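Local coordinates for Two-component system response regulator/GGDEF domain protein (Aeromonas salmonicida, PDB 3LUF) that probably makes cyclic di-GMP from two GTP through a GGDEF domain that follows the two magnesium-binding receiver domains of this chain, at residues 117-122 / 146-151; 123-128 / 169-174; 5-10 / 49-54. All blocks are in the same frame, centred on the assembly; numbering follows the deposited sequence. Where two conformers were deposited one is given.

Interaction 1: 117-122 / 146-151; sequences HRLYLN and KQLLQV. Unlike the reference sequence in segment 146-151: Q150 (reference Leu).
The carboxamide of N122 is the flat group that meets the 146-151 segment, and the guanidinium of R118 meets it from within the helix. N122 donates in its own plane: ND2 bonds the backbone O of Q147 at 2.9 Å, with an N-H...O angle of 161°. The methyl CD2 of L149 lies 3.5 Å from CG of N122. At the edge of the R118 guanidinium, in its plane, sits CG of N122. R118 grips side-on, and its NE and NH1 both donate hydrogen bonds to N122 OD1. The NE bond is 2.9 Å and the donor is tilted from the carbonyl plane. The NH1 bond to OD1 is longer and more bent, but nearly in line with the C=O. R118 NH1 has a second partner in E247 of helix 232-248.

CG of N122 stands anti to its carbonyl carbon, beside the backbone N (chi1 -72°), which sets it against CD2 of L149. The amide planes of N122 and Q147 are turned 49° apart. A water joins them, accepting from N122 ND2 at 2.9 Å and donating to Q147 OE1.

Methyls and CH groups flank this polar centre. L119 sets CD2 3.6 Å from the O of Q147, and its CB makes an apolar contact with CD1 of L148 at 4.0 Å. CA of L149 makes a nearly straight CH...O contact with N122 O.

The contact joins the C-terminal end of helix 106-122, which links the two receiver domains, to the turn between helix 134-145 and strand 150-154 of the second domain. Every polar atom of the buried N122 amide is engaged: two nitrogens hold OD1, and ND2 serves a carbonyl and a water. These bonds fix its rotation. The arginine would polarise the amide, probably making ND2 a somewhat stronger donor toward Q147 O.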
loop_
_atom_site.group_PDB
_atom_site.type_symbol
_atom_site.label_atom_id
_atom_site.label_comp_id
_atom_site.label_asym_id
_atom_site.label_seq_id
_atom_site.Cartn_x
_atom_site.Cartn_y
_atom_site.Cartn_z
ATOM N N HIS B 117 -12.093 -8.410 -10.536
ATOM C CA HIS B 117 -12.774 -7.142 -10.279
ATOM C C HIS B 117 -11.844 -5.976 -10.654
ATOM O O HIS B 117 -12.237 -5.038 -11.347
ATOM C CB HIS B 117 -13.235 -7.126 -8.819
ATOM C CG HIS B 117 -13.870 -5.844 -8.372
ATOM N ND1 HIS B 117 -15.141 -5.458 -8.753
ATOM C CD2 HIS B 117 -13.438 -4.907 -7.502
ATOM C CE1 HIS B 117 -15.452 -4.324 -8.151
ATOM N NE2 HIS B 117 -14.433 -3.967 -7.389
ATOM N N ARG B 118 -10.594 -6.048 -10.224
ATOM C CA ARG B 118 -9.628 -5.063 -10.585
ATOM C C ARG B 118 -9.378 -5.038 -12.092
ATOM O O ARG B 118 -9.290 -3.955 -12.701
ATOM C CB ARG B 118 -8.325 -5.424 -9.828
ATOM C CG ARG B 118 -7.283 -4.402 -9.763
ATOM C CD ARG B 118 -7.689 -3.196 -8.900
ATOM N NE ARG B 118 -8.152 -2.118 -9.763
ATOM C CZ ARG B 118 -9.000 -1.165 -9.374
ATOM N NH1 ARG B 118 -9.321 -0.199 -10.223
ATOM N NH2 ARG B 118 -9.508 -1.160 -8.129
ATOM N N LEU B 119 -9.220 -6.207 -12.719
ATOM C CA LEU B 119 -8.958 -6.211 -14.169
ATOM C C LEU B 119 -10.096 -5.579 -14.940
ATOM O O LEU B 119 -9.854 -4.833 -15.878
ATOM C CB LEU B 119 -8.757 -7.657 -14.698
ATOM C CG LEU B 119 -7.459 -8.309 -14.198
ATOM C CD1 LEU B 119 -7.476 -9.823 -14.591
ATOM C CD2 LEU B 119 -6.187 -7.664 -14.714
ATOM N N TYR B 120 -11.325 -5.816 -14.508
ATOM C CA TYR B 120 -12.472 -5.157 -15.144
ATOM C C TYR B 120 -12.373 -3.627 -15.019
ATOM O O TYR B 120 -12.500 -2.888 -16.018
ATOM C CB TYR B 120 -13.818 -5.644 -14.573
ATOM C CG TYR B 120 -14.910 -4.747 -15.069
ATOM C CD1 TYR B 120 -15.447 -4.944 -16.336
ATOM C CD2 TYR B 120 -15.295 -3.584 -14.338
ATOM C CE1 TYR B 120 -16.408 -4.070 -16.849
ATOM C CE2 TYR B 120 -16.233 -2.707 -14.870
ATOM C CZ TYR B 120 -16.788 -2.970 -16.099
ATOM O OH TYR B 120 -17.697 -2.113 -16.624
ATOM N N LEU B 121 -12.184 -3.150 -13.794
ATOM C CA LEU B 121 -12.111 -1.690 -13.562
ATOM C C LEU B 121 -10.965 -1.005 -14.285
ATOM O O LEU B 121 -11.094 0.141 -14.779
ATOM C CB LEU B 121 -12.048 -1.394 -12.073
ATOM C CG LEU B 121 -13.295 -1.704 -11.253
ATOM C CD1 LEU B 121 -12.997 -1.555 -9.763
ATOM C CD2 LEU B 121 -14.534 -0.841 -11.677
ATOM N N ASN B 122 -9.813 -1.675 -14.333
ATOM C CA ASN B 122 -8.636 -1.105 -14.944
ATOM C C ASN B 122 -8.782 -0.759 -16.423
ATOM O O ASN B 122 -8.058 0.106 -16.927
ATOM C CB ASN B 122 -7.454 -2.051 -14.795
ATOM C CG ASN B 122 -6.931 -2.131 -13.359
ATOM O OD1 ASN B 122 -7.389 -1.415 -12.456
ATOM N ND2 ASN B 122 -5.942 -2.989 -13.150
ATOM N N LYS B 146 -0.519 -5.552 -18.677
ATOM C CA LYS B 146 -1.025 -6.884 -18.250
ATOM C C LYS B 146 -1.972 -6.798 -17.048
ATOM O O LYS B 146 -2.495 -7.805 -16.570
ATOM C CB LYS B 146 0.116 -7.782 -17.845
ATOM C CG LYS B 146 0.981 -8.243 -18.997
ATOM C CD LYS B 146 1.466 -9.646 -18.751
ATOM C CE LYS B 146 2.293 -9.695 -17.490
ATOM N NZ LYS B 146 2.417 -11.102 -17.017
ATOM N N GLN B 147 -2.150 -5.605 -16.508
ATOM C CA GLN B 147 -3.211 -5.368 -15.556
ATOM C C GLN B 147 -4.429 -4.764 -16.307
ATOM O O GLN B 147 -5.373 -4.311 -15.680
ATOM C CB GLN B 147 -2.733 -4.446 -14.411
ATOM C CG GLN B 147 -1.578 -5.010 -13.549
ATOM C CD GLN B 147 -0.992 -3.997 -12.569
ATOM O OE1 GLN B 147 -1.711 -3.283 -11.866
ATOM N NE2 GLN B 147 0.335 -3.971 -12.484
ATOM N N LEU B 148 -4.381 -4.750 -17.639
ATOM C CA LEU B 148 -5.403 -4.165 -18.517
ATOM C C LEU B 148 -5.594 -2.638 -18.408
ATOM O O LEU B 148 -6.589 -2.087 -18.903
ATOM C CB LEU B 148 -6.754 -4.906 -18.383
ATOM C CG LEU B 148 -6.683 -6.417 -18.703
ATOM C CD1 LEU B 148 -8.067 -6.974 -18.534
ATOM C CD2 LEU B 148 -6.167 -6.680 -20.157
ATOM N N LEU B 149 -4.609 -1.955 -17.830
ATOM C CA LEU B 149 -4.670 -0.507 -17.731
ATOM C C LEU B 149 -4.331 0.153 -19.078
ATOM O O LEU B 149 -3.663 -0.437 -19.929
ATOM C CB LEU B 149 -3.681 -0.015 -16.662
ATOM C CG LEU B 149 -4.028 -0.404 -15.219
ATOM C CD1 LEU B 149 -2.771 -0.386 -14.368
ATOM C CD2 LEU B 149 -5.051 0.567 -14.656
ATOM N N GLN B 150 -4.817 1.377 -19.245
ATOM C CA GLN B 150 -4.399 2.243 -20.326
ATOM C C GLN B 150 -3.166 3.003 -19.865
ATOM O O GLN B 150 -3.249 3.820 -18.956
ATOM C CB GLN B 150 -5.534 3.199 -20.637
ATOM C CG GLN B 150 -6.760 2.489 -21.212
ATOM C CD GLN B 150 -7.854 3.481 -21.533
ATOM O OE1 GLN B 150 -7.600 4.493 -22.194
ATOM N NE2 GLN B 150 -9.052 3.244 -21.017
ATOM N N VAL B 151 -2.030 2.714 -20.503
ATOM C CA VAL B 151 -0.717 3.151 -20.014
ATOM C C VAL B 151 -0.087 4.198 -20.940
ATOM O O VAL B 151 0.150 3.956 -22.139
ATOM C CB VAL B 151 0.268 1.958 -19.789
ATOM C CG1 VAL B 151 1.497 2.433 -19.063
ATOM C CG2 VAL B 151 -0.425 0.791 -18.969
HETATM O O HOH W 1 -4.177 -3.600 -10.904
#

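Interaction 2: 123-128 / 169-174; sequences QQIEVL and AIRLVL
R171 N, L128 N and L174 N bond E126 O, L172 O and L128 O in a parallel strand pairing, in which the axes of 126-128 and 172-174 approach to 4.8 Å at 26°. L128 thus bonds through both N and O, at 2.8 Å from its N to L172 O and 2.9 Å from its O to L174 N.

The arginine side chain carries the outer end. I125 crosses it at about a right angle. CG2 of I125 touches CD of R171 at 3.6 Å, and CG1 lies over the centre of one guanidinium face, 3.9 Å above the plane. CG of R171 is wedged between its backbone N and carbonyl carbon (chi1 72°), which brings it against CG2 of I125. One water accepts from E126 N and R171 NE, and donates to A169 O at 2.7 Å.

Deeper in, the packing is aliphatic. CG1 of V127 meets CB of L172 at 4.0 Å, the two side chains lying side by side and pointing the same way. I170 CG2 meets L128 CB at 3.9 Å, on the side where helix 157-166 packs against both residues. V127 and L172 turn to the other side, where L172 touches helix 232-248.

These are the first and third strands of the second receiver domain, a CheY-like fold with strand order 2-1-3-4-5. Strand 172-176 ends at D176, a magnesium ligand and the predicted phosphorylation site. L172 N is buried and has no partner in the model, so the ladder pays a small polar cost at that atom. Separately, the water satisfies E126 N and A169 O and steadies R171 NE.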
loop_
_atom_site.group_PDB
_atom_site.type_symbol
_atom_site.label_atom_id
_atom_site.label_comp_id
_atom_site.label_asym_id
_atom_site.label_seq_id
_atom_site.Cartn_x
_atom_site.Cartn_y
_atom_site.Cartn_z
ATOM N N GLN B 123 -9.673 -1.446 -17.136
ATOM C CA GLN B 123 -9.863 -1.196 -18.574
ATOM C C GLN B 123 -10.146 0.285 -18.846
ATOM O O GLN B 123 -9.815 0.815 -19.932
ATOM C CB GLN B 123 -11.042 -1.993 -19.134
ATOM C CG GLN B 123 -10.910 -3.511 -19.007
ATOM C CD GLN B 123 -12.159 -4.212 -19.447
ATOM O OE1 GLN B 123 -13.189 -4.195 -18.749
ATOM N NE2 GLN B 123 -12.086 -4.859 -20.603
ATOM N N GLN B 124 -10.811 0.950 -17.911
ATOM C CA GLN B 124 -11.161 2.342 -18.187
ATOM C C GLN B 124 -10.326 3.345 -17.399
ATOM O O GLN B 124 -10.702 4.530 -17.268
ATOM C CB GLN B 124 -12.664 2.577 -18.028
ATOM C CG GLN B 124 -13.151 2.809 -16.650
ATOM C CD GLN B 124 -14.511 3.471 -16.611
ATOM O OE1 GLN B 124 -14.808 4.245 -15.686
ATOM N NE2 GLN B 124 -15.367 3.160 -17.604
ATOM N N ILE B 125 -9.201 2.869 -16.876
ATOM C CA ILE B 125 -8.323 3.717 -16.057
ATOM C C ILE B 125 -7.038 4.045 -16.810
ATOM O O ILE B 125 -6.414 3.163 -17.391
ATOM C CB ILE B 125 -8.017 3.038 -14.696
ATOM C CG1 ILE B 125 -9.312 2.915 -13.881
ATOM C CG2 ILE B 125 -6.917 3.816 -13.932
ATOM C CD1 ILE B 125 -9.198 2.118 -12.538
ATOM N N GLU B 126 -6.662 5.323 -16.840
ATOM C CA GLU B 126 -5.410 5.764 -17.487
ATOM C C GLU B 126 -4.346 6.093 -16.433
ATOM O O GLU B 126 -4.626 6.766 -15.423
ATOM C CB GLU B 126 -5.661 7.006 -18.364
ATOM C CG GLU B 126 -6.695 6.720 -19.455
ATOM C CD GLU B 126 -6.936 7.931 -20.352
ATOM O OE1 GLU B 126 -5.939 8.488 -20.853
ATOM O OE2 GLU B 126 -8.119 8.294 -20.569
ATOM N N VAL B 127 -3.159 5.554 -16.660
ATOM C CA VAL B 127 -2.029 5.759 -15.772
ATOM C C VAL B 127 -0.807 6.223 -16.546
ATOM O O VAL B 127 -0.739 6.061 -17.763
ATOM C CB VAL B 127 -1.709 4.475 -14.995
ATOM C CG1 VAL B 127 -2.927 3.959 -14.290
ATOM C CG2 VAL B 127 -1.057 3.395 -15.952
ATOM N N LEU B 128 0.165 6.806 -15.839
ATOM C CA LEU B 128 1.342 7.356 -16.515
ATOM C C LEU B 128 2.604 6.827 -15.867
ATOM O O LEU B 128 2.733 6.855 -14.634
ATOM C CB LEU B 128 1.325 8.892 -16.432
ATOM C CG LEU B 128 2.555 9.689 -16.910
ATOM C CD1 LEU B 128 2.923 9.389 -18.381
ATOM C CD2 LEU B 128 2.389 11.207 -16.664
ATOM N N ALA B 169 -7.594 12.618 -17.825
ATOM C CA ALA B 169 -8.207 11.500 -17.142
ATOM C C ALA B 169 -7.158 10.650 -16.418
ATOM O O ALA B 169 -7.552 9.780 -15.619
ATOM C CB ALA B 169 -8.978 10.630 -18.112
ATOM N N ILE B 170 -5.870 10.862 -16.704
ATOM C CA ILE B 170 -4.784 10.067 -16.035
ATOM C C ILE B 170 -4.991 10.248 -14.527
ATOM O O ILE B 170 -5.096 11.389 -14.061
ATOM C CB ILE B 170 -3.380 10.515 -16.469
ATOM C CG1 ILE B 170 -3.094 10.047 -17.908
ATOM C CG2 ILE B 170 -2.301 9.957 -15.510
ATOM C CD1 ILE B 170 -1.864 10.723 -18.588
ATOM N N ARG B 171 -5.091 9.150 -13.762
ATOM C CA ARG B 171 -5.359 9.277 -12.328
ATOM C C ARG B 171 -4.212 8.787 -11.449
ATOM O O ARG B 171 -4.247 8.930 -10.229
ATOM C CB ARG B 171 -6.645 8.543 -11.968
ATOM C CG ARG B 171 -6.538 7.018 -12.011
ATOM C CD ARG B 171 -7.868 6.427 -11.573
ATOM N NE ARG B 171 -8.897 6.755 -12.567
ATOM C CZ ARG B 171 -10.191 6.483 -12.421
ATOM N NH1 ARG B 171 -10.631 5.925 -11.284
ATOM N NH2 ARG B 171 -11.046 6.818 -13.396
ATOM N N LEU B 172 -3.212 8.157 -12.076
ATOM C CA LEU B 172 -2.126 7.576 -11.275
ATOM C C LEU B 172 -0.838 7.742 -12.064
ATOM O O LEU B 172 -0.794 7.489 -13.263
ATOM C CB LEU B 172 -2.422 6.105 -10.962
ATOM C CG LEU B 172 -1.221 5.276 -10.449
ATOM C CD1 LEU B 172 -0.947 5.748 -9.070
ATOM C CD2 LEU B 172 -1.481 3.777 -10.450
ATOM N N VAL B 173 0.187 8.241 -11.385
ATOM C CA VAL B 173 1.500 8.458 -11.963
ATOM C C VAL B 173 2.513 7.667 -11.153
ATOM O O VAL B 173 2.493 7.716 -9.909
ATOM C CB VAL B 173 1.942 9.939 -11.934
ATOM C CG1 VAL B 173 3.282 10.069 -12.679
ATOM C CG2 VAL B 173 0.895 10.862 -12.550
ATOM N N LEU B 174 3.380 6.914 -11.852
ATOM C CA LEU B 174 4.530 6.259 -11.239
ATOM C C LEU B 174 5.783 7.012 -11.661
ATOM O O LEU B 174 6.022 7.204 -12.843
ATOM C CB LEU B 174 4.617 4.793 -11.676
ATOM C CG LEU B 174 3.416 3.871 -11.360
ATOM C CD1 LEU B 174 2.276 4.010 -12.380
ATOM C CD2 LEU B 174 3.904 2.450 -11.419
HETATM O O HOH W 2 -10.404 7.093 -16.672
HETATM O O HOH W 3 -8.383 7.184 -15.444
#

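Interaction 3: 5-10 / 49-54; sequences QKILIV and YVVALV
K6 and Y49 meet at one end of a parallel strand pairing in the core of the first receiver domain, where strand 6-10 lies beside strand 49-55. The short axes come within 4.6 Å, at 16° to each other. Four backbone bonds join them: V50 N to K6 O, L8 N to V51 O, L53 N to L8 O and V10 N to L53 O. The L8 N to V51 O bond is the longest at 3.2 Å; L53 N to L8 O is 2.7 Å.

The Y49 ring meets the first strand through its edge at I7, with I7 C 3.5 Å from CD1 of Y49. CB of L8 makes an off-centre CH-pi contact, 4.2 Å from the ring centroid. The K6 chain crosses the tyrosine side chain obliquely, its CG 3.6 Å from CE1 of Y49. Beyond the ring, Y49 OH bonds D33, and K6 NZ forms a salt bridge with E48.

This is the pairing of the first strand with the central third strand of the CheY-like alpha/beta fold, with strand 31-35 on the far side of 6-10 and strand 77-81 beside 49-55. Side chains alternate between the two faces of the sheet. I7, I9, V51 and L53 share the face toward helix 14-27, where I7 CG2 meets V51 CG1 at 3.6 Å. L8, A52, V10 and V54 share the other; there the CB atoms of L8 and A52 lie 3.9 Å apart. Both strands lead to the acidic site: E11 and D12 follow V10, and D55 follows V54. D12, D55 and T57 bind the magnesium ion, and D55 is the predicted phosphorylation site.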
loop_
_atom_site.group_PDB
_atom_site.type_symbol
_atom_site.label_atom_id
_atom_site.label_comp_id
_atom_site.label_asym_id
_atom_site.label_seq_id
_atom_site.Cartn_x
_atom_site.Cartn_y
_atom_site.Cartn_z
ATOM N N GLN B 5 -17.358 -7.055 -20.114
ATOM C CA GLN B 5 -17.811 -7.256 -18.741
ATOM C C GLN B 5 -18.107 -8.725 -18.465
ATOM O O GLN B 5 -18.928 -9.040 -17.621
ATOM C CB GLN B 5 -19.037 -6.387 -18.465
ATOM C CG GLN B 5 -19.469 -6.321 -17.000
ATOM C CD GLN B 5 -20.691 -5.462 -16.799
ATOM O OE1 GLN B 5 -21.500 -5.712 -15.897
ATOM N NE2 GLN B 5 -20.834 -4.432 -17.634
ATOM N N LYS B 6 -17.476 -9.609 -19.227
ATOM C CA LYS B 6 -17.690 -11.048 -19.038
ATOM C C LYS B 6 -16.366 -11.747 -18.719
ATOM O O LYS B 6 -15.306 -11.321 -19.191
ATOM C CB LYS B 6 -18.328 -11.654 -20.293
ATOM C CG LYS B 6 -18.991 -12.998 -20.032
ATOM C CD LYS B 6 -20.248 -13.209 -20.857
ATOM C CE LYS B 6 -20.007 -12.963 -22.325
ATOM N NZ LYS B 6 -21.097 -13.644 -23.059
ATOM N N ILE B 7 -16.404 -12.787 -17.884
ATOM C CA ILE B 7 -15.191 -13.619 -17.714
ATOM C C ILE B 7 -15.478 -15.067 -18.073
ATOM O O ILE B 7 -16.626 -15.495 -18.056
ATOM C CB ILE B 7 -14.537 -13.546 -16.299
ATOM C CG1 ILE B 7 -15.483 -14.099 -15.239
ATOM C CG2 ILE B 7 -14.082 -12.096 -15.975
ATOM C CD1 ILE B 7 -14.802 -14.824 -14.152
ATOM N N LEU B 8 -14.417 -15.777 -18.423
ATOM C CA LEU B 8 -14.496 -17.184 -18.818
ATOM C C LEU B 8 -13.752 -17.980 -17.739
ATOM O O LEU B 8 -12.635 -17.636 -17.350
ATOM C CB LEU B 8 -13.778 -17.360 -20.169
ATOM C CG LEU B 8 -13.672 -18.844 -20.625
ATOM C CD1 LEU B 8 -15.072 -19.356 -20.865
ATOM C CD2 LEU B 8 -12.800 -18.982 -21.888
ATOM N N ILE B 9 -14.368 -19.074 -17.314
ATOM C CA ILE B 9 -13.746 -20.007 -16.366
ATOM C C ILE B 9 -13.726 -21.361 -17.043
ATOM O O ILE B 9 -14.767 -21.823 -17.512
ATOM C CB ILE B 9 -14.551 -20.082 -15.028
ATOM C CG1 ILE B 9 -14.581 -18.708 -14.349
ATOM C CG2 ILE B 9 -13.885 -21.092 -14.053
ATOM C CD1 ILE B 9 -15.504 -18.694 -13.110
ATOM N N VAL B 10 -12.551 -21.970 -17.135
ATOM C CA VAL B 10 -12.479 -23.356 -17.637
ATOM C C VAL B 10 -11.769 -24.178 -16.568
ATOM O O VAL B 10 -10.562 -24.025 -16.341
ATOM C CB VAL B 10 -11.726 -23.438 -18.992
ATOM C CG1 VAL B 10 -11.898 -24.829 -19.590
ATOM C CG2 VAL B 10 -12.212 -22.339 -19.974
ATOM N N TYR B 49 -14.471 -11.157 -23.693
ATOM C CA TYR B 49 -14.032 -11.466 -22.300
ATOM C C TYR B 49 -12.927 -10.598 -21.784
ATOM O O TYR B 49 -11.948 -10.336 -22.475
ATOM C CB TYR B 49 -13.616 -12.930 -22.173
ATOM C CG TYR B 49 -14.736 -13.868 -22.481
ATOM C CD1 TYR B 49 -15.612 -14.312 -21.477
ATOM C CD2 TYR B 49 -14.962 -14.286 -23.793
ATOM C CE1 TYR B 49 -16.652 -15.180 -21.764
ATOM C CE2 TYR B 49 -16.015 -15.140 -24.095
ATOM C CZ TYR B 49 -16.849 -15.593 -23.084
ATOM O OH TYR B 49 -17.876 -16.445 -23.392
ATOM N N VAL B 50 -13.102 -10.151 -20.548
ATOM C CA VAL B 50 -12.047 -9.443 -19.830
ATOM C C VAL B 50 -10.805 -10.327 -19.638
ATOM O O VAL B 50 -9.650 -9.900 -19.862
ATOM C CB VAL B 50 -12.568 -8.978 -18.445
ATOM C CG1 VAL B 50 -11.485 -8.240 -17.679
ATOM C CG2 VAL B 50 -13.785 -8.070 -18.602
ATOM N N VAL B 51 -11.051 -11.581 -19.232
ATOM C CA VAL B 51 -9.974 -12.504 -18.870
ATOM C C VAL B 51 -10.599 -13.875 -18.769
ATOM O O VAL B 51 -11.812 -14.004 -18.581
ATOM C CB VAL B 51 -9.386 -12.097 -17.480
ATOM C CG1 VAL B 51 -10.484 -12.221 -16.414
ATOM C CG2 VAL B 51 -8.064 -12.845 -17.125
ATOM N N ALA B 52 -9.754 -14.893 -18.894
ATOM C CA ALA B 52 -10.168 -16.282 -18.648
ATOM C C ALA B 52 -9.379 -16.843 -17.473
ATOM O O ALA B 52 -8.177 -16.645 -17.411
ATOM C CB ALA B 52 -9.875 -17.117 -19.904
ATOM N N LEU B 53 -10.053 -17.567 -16.567
ATOM C CA LEU B 53 -9.350 -18.288 -15.489
ATOM C C LEU B 53 -9.267 -19.718 -15.983
ATOM O O LEU B 53 -10.303 -20.323 -16.246
ATOM C CB LEU B 53 -10.150 -18.248 -14.201
ATOM C CG LEU B 53 -10.415 -16.810 -13.726
ATOM C CD1 LEU B 53 -11.219 -16.880 -12.415
ATOM C CD2 LEU B 53 -9.112 -16.070 -13.517
ATOM N N VAL B 54 -8.053 -20.199 -16.170
ATOM C CA VAL B 54 -7.797 -21.434 -16.918
ATOM C C VAL B 54 -7.060 -22.467 -16.078
ATOM O O VAL B 54 -5.897 -22.254 -15.675
ATOM C CB VAL B 54 -7.012 -21.151 -18.240
ATOM C CG1 VAL B 54 -6.826 -22.467 -19.086
ATOM C CG2 VAL B 54 -7.743 -20.087 -19.087
#

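Overall arrangement
Interactions 2 and 3 are the same first-to-third strand pairing in two successive receiver domains, with centres about 23 Å apart. Interaction 1 lies between them, about 10 Å from interaction 2 and 14 Å from interaction 3, centre to centre. Q150 joins interactions 1 and 2: its O probably accepts from V127 N at 2.9 Å, and its NE2 from the side chain probably bonds Q123 O. Toward the first domain, L148 CD1 packs 3.6 Å from V50 O, and Y120 touches Q5. Each strand pair runs toward its own magnesium site. The V10 side chain is about 9 Å from one ion, that of L174 about 12 Å from the other; interaction 1 is away from both.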